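Local coordinates for protein glypican-1 (Homo sapiens, PDB 4YWT) that is a GPI-anchored cell-surface proteoglycan core that bears heparan sulfate, binds alpha-4(V) collagen through those chains and participates in Schwann cell myelination, at residues A[50-55]-A[63-68]; A[78-83]-A[252-257]; A[271-276]-A[426-431]. The protein carries 3 engineered substitutions. All coordinates share one frame; numbering follows the deposited sequence.

Contact 1 (A[50-55]-A[63-68])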
ATOM      1  N   GLN A  50     -29.648 -27.043  33.244  1.00 83.17           N
ATOM      2  CA  GLN A  50     -29.282 -26.980  34.653  1.00 86.10           C
ATOM      3  C   GLN A  50     -28.000 -27.750  34.946  1.00 78.86           C
ATOM      4  O   GLN A  50     -27.122 -27.263  35.658  1.00 78.55           O
ATOM      5  CB  GLN A  50     -30.427 -27.515  35.527  1.00 92.34           C
ATOM      6  CG  GLN A  50     -31.146 -28.775  35.007  1.00 94.05           C
ATOM      7  CD  GLN A  50     -31.947 -28.550  33.730  1.00 94.14           C
ATOM      8  OE1 GLN A  50     -32.666 -27.559  33.600  1.00 95.14           O
ATOM      9  NE2 GLN A  50     -31.809 -29.464  32.775  1.00 91.43           N
ATOM     10  N   ALA A  51     -27.899 -28.956  34.399  1.00 78.01           N
ATOM     11  CA  ALA A  51     -26.687 -29.748  34.542  1.00 76.48           C
ATOM     12  C   ALA A  51     -26.233 -30.273  33.187  1.00 74.02           C
ATOM     13  O   ALA A  51     -26.886 -30.041  32.170  1.00 73.60           O
ATOM     14  CB  ALA A  51     -26.909 -30.898  35.513  1.00 78.35           C
ATOM     15  N   GLU A  52     -25.112 -30.986  33.185  1.00 72.56           N
ATOM     16  CA  GLU A  52     -24.527 -31.503  31.955  1.00 75.66           C
ATOM     17  C   GLU A  52     -25.446 -32.543  31.320  1.00 75.71           C
ATOM     18  O   GLU A  52     -25.838 -33.512  31.969  1.00 79.62           O
ATOM     19  CB  GLU A  52     -23.150 -32.098  32.255  1.00 74.87           C
ATOM     20  CG  GLU A  52     -22.304 -32.438  31.048  1.00 66.54           C
ATOM     21  CD  GLU A  52     -20.852 -32.666  31.424  1.00 69.72           C
ATOM     22  OE1 GLU A  52     -20.321 -33.759  31.139  1.00 66.60           O
ATOM     23  OE2 GLU A  52     -20.243 -31.747  32.013  1.00 65.17           O
ATOM     24  N   ILE A  53     -25.785 -32.343  30.049  1.00 69.92           N
ATOM     25  CA  ILE A  53     -26.735 -33.221  29.368  1.00 70.77           C
ATOM     26  C   ILE A  53     -26.085 -33.999  28.227  1.00 72.03           C
ATOM     27  O   ILE A  53     -24.889 -33.861  27.971  1.00 70.72           O
ATOM     28  CB  ILE A  53     -27.934 -32.430  28.805  1.00 71.73           C
ATOM     29  CG1 ILE A  53     -27.477 -31.489  27.688  1.00 78.44           C
ATOM     30  CG2 ILE A  53     -28.637 -31.663  29.913  1.00 73.86           C
ATOM     31  CD1 ILE A  53     -28.615 -30.824  26.941  1.00 77.04           C
ATOM     32  N   SER A  54     -26.886 -34.813  27.544  1.00 71.75           N
ATOM     33  CA  SER A  54     -26.399 -35.628  26.436  1.00 69.74           C
ATOM     34  C   SER A  54     -26.198 -34.781  25.182  1.00 70.03           C
ATOM     35  O   SER A  54     -26.948 -33.839  24.929  1.00 71.01           O
ATOM     36  CB  SER A  54     -27.366 -36.780  26.154  1.00 71.59           C
ATOM     37  OG  SER A  54     -26.730 -37.809  25.417  1.00 73.44           O
ATOM     38  N   GLY A  55     -25.186 -35.131  24.397  1.00 71.38           N
ATOM     39  CA  GLY A  55     -24.743 -34.299  23.290  1.00 71.68           C
ATOM     40  C   GLY A  55     -25.178 -34.710  21.897  1.00 73.60           C
ATOM     41  O   GLY A  55     -24.515 -34.356  20.924  1.00 75.12           O
ATOM     42  N   GLN A  63     -19.468 -34.682  19.549  1.00 70.86           N
ATOM     43  CA  GLN A  63     -20.598 -35.173  20.318  1.00 77.25           C
ATOM     44  C   GLN A  63     -20.138 -35.878  21.588  1.00 78.44           C
ATOM     45  O   GLN A  63     -19.346 -36.820  21.555  1.00 82.19           O
ATOM     46  CB  GLN A  63     -21.467 -36.094  19.462  1.00 84.24           C
ATOM     47  CG  GLN A  63     -22.481 -35.326  18.622  1.00 89.54           C
ATOM     48  CD  GLN A  63     -22.935 -36.081  17.390  1.00 92.69           C
ATOM     49  OE1 GLN A  63     -22.580 -37.242  17.191  1.00 96.61           O
ATOM     50  NE2 GLN A  63     -23.728 -35.420  16.553  1.00 92.35           N
ATOM     51  N   GLY A  64     -20.658 -35.392  22.708  1.00 75.40           N
ATOM     52  CA  GLY A  64     -20.285 -35.849  24.031  1.00 72.94           C
ATOM     53  C   GLY A  64     -21.115 -35.038  25.001  1.00 72.15           C
ATOM     54  O   GLY A  64     -21.869 -34.163  24.578  1.00 69.90           O
ATOM     55  N   TYR A  65     -20.985 -35.307  26.294  1.00 68.94           N
ATOM     56  CA  TYR A  65     -21.827 -34.636  27.275  1.00 70.59           C
ATOM     57  C   TYR A  65     -21.523 -33.144  27.334  1.00 61.71           C
ATOM     58  O   TYR A  65     -20.374 -32.732  27.501  1.00 60.41           O
ATOM     59  CB  TYR A  65     -21.662 -35.290  28.645  1.00 64.02           C
ATOM     60  CG  TYR A  65     -22.325 -36.644  28.700  1.00 65.41           C
ATOM     61  CD1 TYR A  65     -23.707 -36.759  28.654  1.00 67.12           C
ATOM     62  CD2 TYR A  65     -21.571 -37.809  28.758  1.00 66.95           C
ATOM     63  CE1 TYR A  65     -24.325 -37.992  28.688  1.00 68.48           C
ATOM     64  CE2 TYR A  65     -22.179 -39.050  28.790  1.00 69.41           C
ATOM     65  CZ  TYR A  65     -23.557 -39.134  28.756  1.00 68.09           C
ATOM     66  OH  TYR A  65     -24.172 -40.365  28.788  1.00 83.12           O
ATOM     67  N   THR A  66     -22.573 -32.341  27.193  1.00 62.56           N
ATOM     68  CA  THR A  66     -22.423 -30.911  26.963  1.00 67.60           C
ATOM     69  C   THR A  66     -23.390 -30.059  27.776  1.00 69.18           C
ATOM     70  O   THR A  66     -24.451 -30.523  28.192  1.00 65.52           O
ATOM     71  CB  THR A  66     -22.624 -30.576  25.472  1.00 69.46           C
ATOM     72  OG1 THR A  66     -22.594 -29.154  25.291  1.00 73.82           O
ATOM     73  CG2 THR A  66     -23.962 -31.113  24.984  1.00 61.84           C
ATOM     74  N   CYS A  67     -23.003 -28.808  28.005  1.00 68.82           N
ATOM     75  CA  CYS A  67     -23.875 -27.825  28.636  1.00 64.64           C
ATOM     76  C   CYS A  67     -24.590 -26.970  27.595  1.00 64.70           C
ATOM     77  O   CYS A  67     -25.313 -26.038  27.941  1.00 66.72           O
ATOM     78  CB  CYS A  67     -23.081 -26.934  29.590  1.00 64.58           C
ATOM     79  SG  CYS A  67     -22.617 -27.746  31.129  1.00110.62           S
ATOM     80  N   CYS A  68     -24.371 -27.280  26.321  1.00 64.88           N
ATOM     81  CA  CYS A  68     -24.932 -26.482  25.236  1.00 64.63           C
ATOM     82  C   CYS A  68     -26.123 -27.153  24.559  1.00 71.78           C
ATOM     83  O   CYS A  68     -26.101 -28.353  24.286  1.00 72.50           O
ATOM     84  CB  CYS A  68     -23.856 -26.182  24.189  1.00 59.98           C
ATOM     85  SG  CYS A  68     -22.606 -24.988  24.714  1.00 81.47           S
TER

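Contact 2 (A[78-83]-A[252-257])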
ATOM      1  N   ASN A  78     -22.508 -18.071  15.775  1.00 61.05           N
ATOM      2  CA  ASN A  78     -22.716 -16.717  15.271  1.00 59.99           C
ATOM      3  C   ASN A  78     -21.795 -15.714  15.955  1.00 62.80           C
ATOM      4  O   ASN A  78     -21.177 -14.865  15.302  1.00 61.09           O
ATOM      5  CB  ASN A  78     -24.175 -16.294  15.465  1.00 65.95           C
ATOM      6  CG  ASN A  78     -24.993 -16.409  14.194  1.00 67.22           C
ATOM      7  OD1 ASN A  78     -25.343 -17.508  13.763  1.00 68.61           O
ATOM      8  ND2 ASN A  78     -25.313 -15.268  13.592  1.00 66.94           N
ATOM      9  N   ARG A  79     -21.702 -15.833  17.277  1.00 61.73           N
ATOM     10  CA  ARG A  79     -20.869 -14.942  18.073  1.00 63.56           C
ATOM     11  C   ARG A  79     -19.402 -15.007  17.660  1.00 58.66           C
ATOM     12  O   ARG A  79     -18.806 -13.987  17.316  1.00 56.49           O
ATOM     13  CB  ARG A  79     -21.001 -15.270  19.560  1.00 70.13           C
ATOM     14  CG  ARG A  79     -20.194 -14.345  20.451  1.00 74.17           C
ATOM     15  CD  ARG A  79     -20.589 -12.899  20.203  1.00 79.38           C
ATOM     16  NE  ARG A  79     -22.016 -12.685  20.422  1.00 86.34           N
ATOM     17  CZ  ARG A  79     -22.550 -12.413  21.606  1.00 93.34           C
ATOM     18  NH1 ARG A  79     -21.770 -12.309  22.672  1.00 93.61           N
ATOM     19  NH2 ARG A  79     -23.858 -12.234  21.725  1.00 96.17           N
ATOM     20  N   SER A  80     -18.830 -16.206  17.693  1.00 57.28           N
ATOM     21  CA  SER A  80     -17.422 -16.393  17.348  1.00 53.91           C
ATOM     22  C   SER A  80     -17.120 -15.933  15.921  1.00 49.46           C
ATOM     23  O   SER A  80     -16.085 -15.302  15.663  1.00 47.40           O
ATOM     24  CB  SER A  80     -17.022 -17.860  17.527  1.00 47.68           C
ATOM     25  OG  SER A  80     -17.904 -18.720  16.830  1.00 46.22           O
ATOM     26  N   HIS A  81     -18.032 -16.242  15.001  1.00 50.54           N
ATOM     27  CA  HIS A  81     -17.891 -15.812  13.613  1.00 45.99           C
ATOM     28  C   HIS A  81     -17.827 -14.286  13.505  1.00 48.40           C
ATOM     29  O   HIS A  81     -16.897 -13.725  12.902  1.00 45.25           O
ATOM     30  CB  HIS A  81     -19.047 -16.354  12.771  1.00 48.01           C
ATOM     31  CG  HIS A  81     -19.041 -15.875  11.353  1.00 58.06           C
ATOM     32  ND1 HIS A  81     -19.706 -14.737  10.950  1.00 59.09           N
ATOM     33  CD2 HIS A  81     -18.452 -16.380  10.243  1.00 60.38           C
ATOM     34  CE1 HIS A  81     -19.526 -14.563   9.653  1.00 60.69           C
ATOM     35  NE2 HIS A  81     -18.769 -15.545   9.200  1.00 60.97           N
ATOM     36  N   ALA A  82     -18.817 -13.625  14.101  1.00 47.10           N
ATOM     37  CA  ALA A  82     -18.873 -12.166  14.112  1.00 49.88           C
ATOM     38  C   ALA A  82     -17.609 -11.566  14.726  1.00 52.34           C
ATOM     39  O   ALA A  82     -17.101 -10.544  14.257  1.00 52.36           O
ATOM     40  CB  ALA A  82     -20.104 -11.691  14.867  1.00 51.40           C
ATOM     41  N   GLU A  83     -17.106 -12.215  15.771  1.00 49.36           N
ATOM     42  CA  GLU A  83     -15.901 -11.760  16.455  1.00 46.91           C
ATOM     43  C   GLU A  83     -14.679 -11.832  15.537  1.00 49.12           C
ATOM     44  O   GLU A  83     -13.899 -10.872  15.444  1.00 54.06           O
ATOM     45  CB  GLU A  83     -15.677 -12.581  17.729  1.00 47.47           C
ATOM     46  CG  GLU A  83     -16.661 -12.243  18.846  1.00 51.15           C
ATOM     47  CD  GLU A  83     -16.704 -13.293  19.944  1.00 58.67           C
ATOM     48  OE1 GLU A  83     -16.233 -14.427  19.712  1.00 57.87           O
ATOM     49  OE2 GLU A  83     -17.214 -12.983  21.041  1.00 57.04           O
ATOM     50  N   LEU A 252     -13.129 -23.993  17.493  1.00 42.11           N
ATOM     51  CA  LEU A 252     -11.923 -23.415  18.069  1.00 41.40           C
ATOM     52  C   LEU A 252     -12.180 -22.683  19.383  1.00 42.36           C
ATOM     53  O   LEU A 252     -11.433 -22.841  20.348  1.00 42.64           O
ATOM     54  CB  LEU A 252     -11.277 -22.451  17.071  1.00 39.96           C
ATOM     55  CG  LEU A 252     -10.054 -21.682  17.574  1.00 39.27           C
ATOM     56  CD1 LEU A 252      -8.877 -22.623  17.756  1.00 38.96           C
ATOM     57  CD2 LEU A 252      -9.698 -20.539  16.630  1.00 38.55           C
ATOM     58  N   VAL A 253     -13.243 -21.885  19.417  1.00 43.02           N
ATOM     59  CA  VAL A 253     -13.449 -20.944  20.511  1.00 56.52           C
ATOM     60  C   VAL A 253     -14.375 -21.455  21.616  1.00 60.36           C
ATOM     61  O   VAL A 253     -13.978 -21.517  22.780  1.00 63.54           O
ATOM     62  CB  VAL A 253     -14.016 -19.609  19.985  1.00 52.14           C
ATOM     63  CG1 VAL A 253     -14.191 -18.620  21.124  1.00 54.48           C
ATOM     64  CG2 VAL A 253     -13.105 -19.031  18.912  1.00 49.41           C
ATOM     65  N   TYR A 254     -15.602 -21.817  21.256  1.00 53.75           N
ATOM     66  CA  TYR A 254     -16.635 -22.061  22.258  1.00 53.70           C
ATOM     67  C   TYR A 254     -16.993 -23.528  22.470  1.00 57.68           C
ATOM     68  O   TYR A 254     -17.845 -23.843  23.299  1.00 57.86           O
ATOM     69  CB  TYR A 254     -17.896 -21.277  21.892  1.00 52.89           C
ATOM     70  CG  TYR A 254     -17.706 -19.782  21.983  1.00 53.63           C
ATOM     71  CD1 TYR A 254     -17.164 -19.203  23.123  1.00 56.57           C
ATOM     72  CD2 TYR A 254     -18.047 -18.953  20.924  1.00 50.11           C
ATOM     73  CE1 TYR A 254     -16.980 -17.837  23.211  1.00 54.79           C
ATOM     74  CE2 TYR A 254     -17.866 -17.585  21.003  1.00 49.66           C
ATOM     75  CZ  TYR A 254     -17.332 -17.033  22.148  1.00 52.24           C
ATOM     76  OH  TYR A 254     -17.149 -15.672  22.229  1.00 56.54           O
ATOM     77  N   CYS A 255     -16.351 -24.428  21.733  1.00 58.20           N
ATOM     78  CA  CYS A 255     -16.576 -25.852  21.952  1.00 49.08           C
ATOM     79  C   CYS A 255     -15.900 -26.308  23.239  1.00 49.71           C
ATOM     80  O   CYS A 255     -16.270 -27.331  23.817  1.00 50.87           O
ATOM     81  CB  CYS A 255     -16.081 -26.677  20.765  1.00 47.88           C
ATOM     82  SG  CYS A 255     -17.337 -26.946  19.493  1.00 76.22           S
ATOM     83  N   ALA A 256     -14.906 -25.545  23.683  1.00 49.03           N
ATOM     84  CA  ALA A 256     -14.288 -25.780  24.980  1.00 59.92           C
ATOM     85  C   ALA A 256     -15.324 -25.559  26.073  1.00 59.53           C
ATOM     86  O   ALA A 256     -15.425 -26.336  27.023  1.00 53.13           O
ATOM     87  CB  ALA A 256     -13.090 -24.868  25.180  1.00 48.89           C
ATOM     88  N   HIS A 257     -16.098 -24.490  25.920  1.00 55.18           N
ATOM     89  CA  HIS A 257     -17.167 -24.166  26.853  1.00 55.52           C
ATOM     90  C   HIS A 257     -18.215 -25.272  26.870  1.00 58.60           C
ATOM     91  O   HIS A 257     -18.622 -25.739  27.933  1.00 60.06           O
ATOM     92  CB  HIS A 257     -17.823 -22.830  26.486  1.00 57.30           C
ATOM     93  CG  HIS A 257     -16.895 -21.656  26.546  1.00 60.78           C
ATOM     94  ND1 HIS A 257     -15.606 -21.694  26.059  1.00 63.55           N
ATOM     95  CD2 HIS A 257     -17.074 -20.404  27.033  1.00 63.92           C
ATOM     96  CE1 HIS A 257     -15.031 -20.520  26.246  1.00 63.92           C
ATOM     97  NE2 HIS A 257     -15.899 -19.719  26.836  1.00 66.57           N
TER

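Contact 3 (A[271-276]-A[426-431])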
ATOM      1  N   CYS A 271      -5.210 -22.838  16.763  1.00 36.63           N
ATOM      2  CA  CYS A 271      -5.745 -21.564  16.293  1.00 40.79           C
ATOM      3  C   CYS A 271      -5.146 -21.167  14.946  1.00 34.90           C
ATOM      4  O   CYS A 271      -5.852 -20.687  14.055  1.00 34.51           O
ATOM      5  CB  CYS A 271      -5.477 -20.472  17.334  1.00 36.40           C
ATOM      6  SG  CYS A 271      -6.081 -18.825  16.903  1.00 59.07           S
ATOM      7  N   ARG A 272      -3.843 -21.384  14.804  1.00 34.44           N
ATOM      8  CA  ARG A 272      -3.135 -21.000  13.593  1.00 42.55           C
ATOM      9  C   ARG A 272      -3.524 -21.862  12.400  1.00 33.27           C
ATOM     10  O   ARG A 272      -3.639 -21.357  11.289  1.00 34.59           O
ATOM     11  CB  ARG A 272      -1.625 -21.061  13.817  1.00 48.02           C
ATOM     12  CG  ARG A 272      -1.003 -19.697  14.047  1.00 48.31           C
ATOM     13  CD  ARG A 272       0.261 -19.792  14.874  1.00 55.67           C
ATOM     14  NE  ARG A 272       0.223 -18.876  16.010  1.00 64.18           N
ATOM     15  CZ  ARG A 272       1.108 -18.878  17.002  1.00 70.41           C
ATOM     16  NH1 ARG A 272       0.995 -18.007  17.994  1.00 74.93           N
ATOM     17  NH2 ARG A 272       2.105 -19.750  17.000  1.00 72.57           N
ATOM     18  N   ASN A 273      -3.728 -23.155  12.623  1.00 33.96           N
ATOM     19  CA  ASN A 273      -4.200 -24.017  11.546  1.00 34.05           C
ATOM     20  C   ASN A 273      -5.615 -23.640  11.136  1.00 34.23           C
ATOM     21  O   ASN A 273      -5.938 -23.600   9.942  1.00 33.96           O
ATOM     22  CB  ASN A 273      -4.136 -25.488  11.952  1.00 34.89           C
ATOM     23  CG  ASN A 273      -2.846 -26.152  11.518  1.00 35.38           C
ATOM     24  OD1 ASN A 273      -1.940 -25.492  11.010  1.00 37.34           O
ATOM     25  ND2 ASN A 273      -2.758 -27.461  11.706  1.00 35.48           N
ATOM     26  N   VAL A 274      -6.450 -23.341  12.128  1.00 34.84           N
ATOM     27  CA  VAL A 274      -7.815 -22.908  11.848  1.00 35.21           C
ATOM     28  C   VAL A 274      -7.833 -21.641  10.994  1.00 38.73           C
ATOM     29  O   VAL A 274      -8.478 -21.604   9.945  1.00 38.35           O
ATOM     30  CB  VAL A 274      -8.611 -22.651  13.140  1.00 44.33           C
ATOM     31  CG1 VAL A 274      -9.958 -22.023  12.815  1.00 36.54           C
ATOM     32  CG2 VAL A 274      -8.793 -23.946  13.917  1.00 46.04           C
ATOM     33  N   LEU A 275      -7.116 -20.611  11.432  1.00 33.80           N
ATOM     34  CA  LEU A 275      -7.123 -19.341  10.711  1.00 33.07           C
ATOM     35  C   LEU A 275      -6.427 -19.439   9.355  1.00 32.27           C
ATOM     36  O   LEU A 275      -6.822 -18.766   8.405  1.00 31.93           O
ATOM     37  CB  LEU A 275      -6.484 -18.234  11.552  1.00 32.75           C
ATOM     38  CG  LEU A 275      -7.273 -17.836  12.802  1.00 45.03           C
ATOM     39  CD1 LEU A 275      -6.739 -16.541  13.392  1.00 33.39           C
ATOM     40  CD2 LEU A 275      -8.757 -17.713  12.488  1.00 45.06           C
ATOM     41  N   LYS A 276      -5.398 -20.278   9.261  1.00 36.54           N
ATOM     42  CA  LYS A 276      -4.752 -20.534   7.976  1.00 33.23           C
ATOM     43  C   LYS A 276      -5.731 -21.206   7.026  1.00 32.50           C
ATOM     44  O   LYS A 276      -5.681 -20.985   5.817  1.00 32.69           O
ATOM     45  CB  LYS A 276      -3.501 -21.398   8.141  1.00 31.57           C
ATOM     46  CG  LYS A 276      -2.247 -20.610   8.483  1.00 32.64           C
ATOM     47  CD  LYS A 276      -1.034 -21.516   8.599  1.00 34.84           C
ATOM     48  CE  LYS A 276       0.217 -20.719   8.922  1.00 39.25           C
ATOM     49  NZ  LYS A 276       1.461 -21.447   8.545  1.00 42.50           N
ATOM     50  N   GLU A 426       0.979 -30.545  12.976  1.00 58.37           N
ATOM     51  CA  GLU A 426       1.880 -29.510  12.480  1.00 58.75           C
ATOM     52  C   GLU A 426       1.116 -28.320  11.920  1.00 46.97           C
ATOM     53  O   GLU A 426       0.015 -28.473  11.389  1.00 38.07           O
ATOM     54  CB  GLU A 426       2.802 -30.076  11.396  1.00 66.37           C
ATOM     55  CG  GLU A 426       4.200 -30.444  11.869  1.00 72.85           C
ATOM     56  CD  GLU A 426       5.000 -29.248  12.353  1.00 75.15           C
ATOM     57  OE1 GLU A 426       4.637 -28.100  12.016  1.00 75.37           O
ATOM     58  OE2 GLU A 426       5.999 -29.458  13.072  1.00 77.11           O
ATOM     59  N   VAL A 427       1.707 -27.136  12.041  1.00 38.55           N
ATOM     60  CA  VAL A 427       1.137 -25.942  11.436  1.00 45.34           C
ATOM     61  C   VAL A 427       1.240 -26.037   9.919  1.00 46.52           C
ATOM     62  O   VAL A 427       2.298 -26.354   9.379  1.00 47.23           O
ATOM     63  CB  VAL A 427       1.837 -24.658  11.925  1.00 43.67           C
ATOM     64  CG1 VAL A 427       1.157 -23.427  11.344  1.00 39.63           C
ATOM     65  CG2 VAL A 427       1.829 -24.599  13.444  1.00 43.62           C
ATOM     66  N   MET A 428       0.129 -25.776   9.238  1.00 45.04           N
ATOM     67  CA  MET A 428       0.087 -25.832   7.783  1.00 49.48           C
ATOM     68  C   MET A 428       0.900 -24.710   7.153  1.00 52.40           C
ATOM     69  O   MET A 428       1.201 -23.707   7.800  1.00 44.20           O
ATOM     70  CB  MET A 428      -1.358 -25.764   7.285  1.00 52.80           C
ATOM     71  CG  MET A 428      -2.262 -26.890   7.778  1.00 60.95           C
ATOM     72  SD  MET A 428      -2.139 -28.413   6.811  1.00 51.70           S
ATOM     73  CE  MET A 428      -0.758 -29.244   7.594  1.00 64.02           C
ATOM     74  N   GLY A 429       1.270 -24.897   5.891  1.00 51.41           N
ATOM     75  CA  GLY A 429       1.878 -23.835   5.117  1.00 31.56           C
ATOM     76  C   GLY A 429       0.832 -22.798   4.748  1.00 41.98           C
ATOM     77  O   GLY A 429      -0.352 -22.966   5.041  1.00 31.20           O
ATOM     78  N   ASP A 430       1.269 -21.728   4.095  1.00 42.29           N
ATOM     79  CA  ASP A 430       0.376 -20.636   3.726  1.00 42.21           C
ATOM     80  C   ASP A 430      -0.154 -20.789   2.305  1.00 36.58           C
ATOM     81  O   ASP A 430       0.544 -21.291   1.424  1.00 41.35           O
ATOM     82  CB  ASP A 430       1.088 -19.292   3.877  1.00 45.02           C
ATOM     83  CG  ASP A 430       1.798 -19.158   5.208  1.00 53.39           C
ATOM     84  OD1 ASP A 430       1.109 -19.097   6.248  1.00 55.86           O
ATOM     85  OD2 ASP A 430       3.047 -19.112   5.214  1.00 54.11           O
ATOM     86  N   GLY A 431      -1.397 -20.370   2.092  1.00 35.14           N
ATOM     87  CA  GLY A 431      -1.990 -20.389   0.766  1.00 35.32           C
ATOM     88  C   GLY A 431      -3.056 -21.451   0.593  1.00 34.12           C
ATOM     89  O   GLY A 431      -3.086 -22.438   1.326  1.00 31.61           O
TER
HETATM   90  O   HOH W   1      -3.468 -19.887   4.571  1.00 29.92           O

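Contact 1 (A[50-55]-A[63-68])
The phenol ring of Tyr65 meets segment 50-55 at its edge: the carbonyl of Ile53 lies near the ring plane, with Ile53 O 3.2 Å from Tyr65 CD1. Ser54 CA approaches the ring obliquely, next to CD1 and CE1. At the root of the side chain, Glu52 crosses Tyr65 at about a right angle, yet its carboxylate plane is only 29° from the ring plane, and OE1 comes 3.2 Å from Tyr65 CB. Glu52 reaches this far because its chain is extended, with CG anti to the backbone N (chi1 -169°). The two backbones form a single antiparallel bridge, Ile53 with Thr66 as a hydrogen-bonded pair: Ile53 N donates to Thr66 O and Thr66 N to Ile53 O, each at 2.9 Å. The bridge ties together the disulfide-rich loop between helices 32-39 and 70-129 of the glypican core, where Cys67 is bonded to Cys31 and Cys68 to Cys258. Thr66 OG1 accepts from Cys68 N at 2.8 Å in an ST turn and is also hydrogen-bonded to Cys258 O, while its methyl CG2 packs on Gly55 CA. Gly55 CA sends a C-H...O contact to Gly64 O, 3.2 Å away.

Contact 2 (A[78-83]-A[252-257])
Tyr254 has the largest share of the buried surface, reaching from segment 252-257 to the flank of helix 70-129, where Ser80 and Glu83 receive it. Its CG stands anti to the carbonyl carbon (chi1 -67°), which sends the ring toward the helix with the hydroxyl leading. Ser80 CB approaches the ring obliquely, 3.6 Å from Tyr254 CE2 and nearly as close to CD2, while the backbone N of Ser80 lies at the ring edge, in its plane. The hydroxyl of Ser80 turns back to its own helix, where OG is hydrogen-bonded to the carbonyls of Leu76 and Ala77, so its CH2 does the packing. Ser80 CB also touches Val253 CB at 4.3 Å. Val253 in turn lays CG1 over the centre of one face of the Tyr254 ring, 3.4 Å above the plane. Glu83, extended beyond CG, comes from the opposite direction to meet the phenol; its carboxylate plane is turned 48° from the ring. Tyr254 OH gives a weak hydrogen bond to Glu83 OE2 at 2.9 Å, and OE1 is 3.0 Å from the same hydroxyl. Lys41 NZ is also hydrogen-bonded to Tyr254 OH and forms a long, weak ion pair with Glu83 OE2. Arg79 adds aliphatic contact through CG, 3.8 Å from Tyr254 OH, before its bent chain carries the guanidinium away to Lys41 O. The contact joins helix 70-129 to segment 252-257 in the all-helical glypican fold, in its cysteine-rich part, where the neighbouring Cys255 is disulfide-bonded to Cys61.

Contact 3 (A[271-276]-A[426-431])
Asn273 and Lys276, one turn apart on helix 268-278, hold the irregular loop 426-431, chiefly by its backbone. The contact thus pins an irregular stretch of the glypican core against a helix of its disulfide-linked part, in which Cys271 is joined to Cys400. The carboxamide of Asn273 uses both ends. OD1 accepts from Met428 N at 2.7 Å, an N-H...O angle of 161° with the donor tilted 18° from the amide carbonyl plane; ND2 donates to Glu426 O at 3.0 Å, that oxygen lying close to the plane of the Asn273 amide. Two bonds to residues flanking Val427 fix the rotation of the amide, and ND2 has a further, weak bond to Tyr423 OH. Val427 CA sits close against OD1, and Met428 CG packs beside the same oxygen.

Lys276 runs out extended beyond CG, so that its ammonium reaches the loop further along. NZ is bonded to Met428 O, at a separation modelled as very short and therefore doubtful in detail, and forms a salt bridge with Asp430 OD1 at 3.3 Å. Val427 CG1 lies 3.4 Å from Lys276 NZ. Back at the helix, a water molecule donates to Lys276 O at 2.8 Å and accepts from Gly431 N at 3.3 Å.

How the contacts relate
The three contacts follow one another along the chain and lie on the same side of its centre, in the cysteine-rich part of the core. Contacts 1 and 2 have centres about 17 Å apart and do not touch, yet Cys258, the disulfide partner of Cys68, directly follows segment 252-257. Contacts 2 and 3, with centres about 18 Å apart, meet directly: Leu252 CD1 packs 3.6 Å from Cys271 CA and also against Val274 CG2. Contact 1 is farther from contact 3, about 30 Å between centres. A bound calcium ion lies about 9 Å from the side chain of Met428 in contact 3.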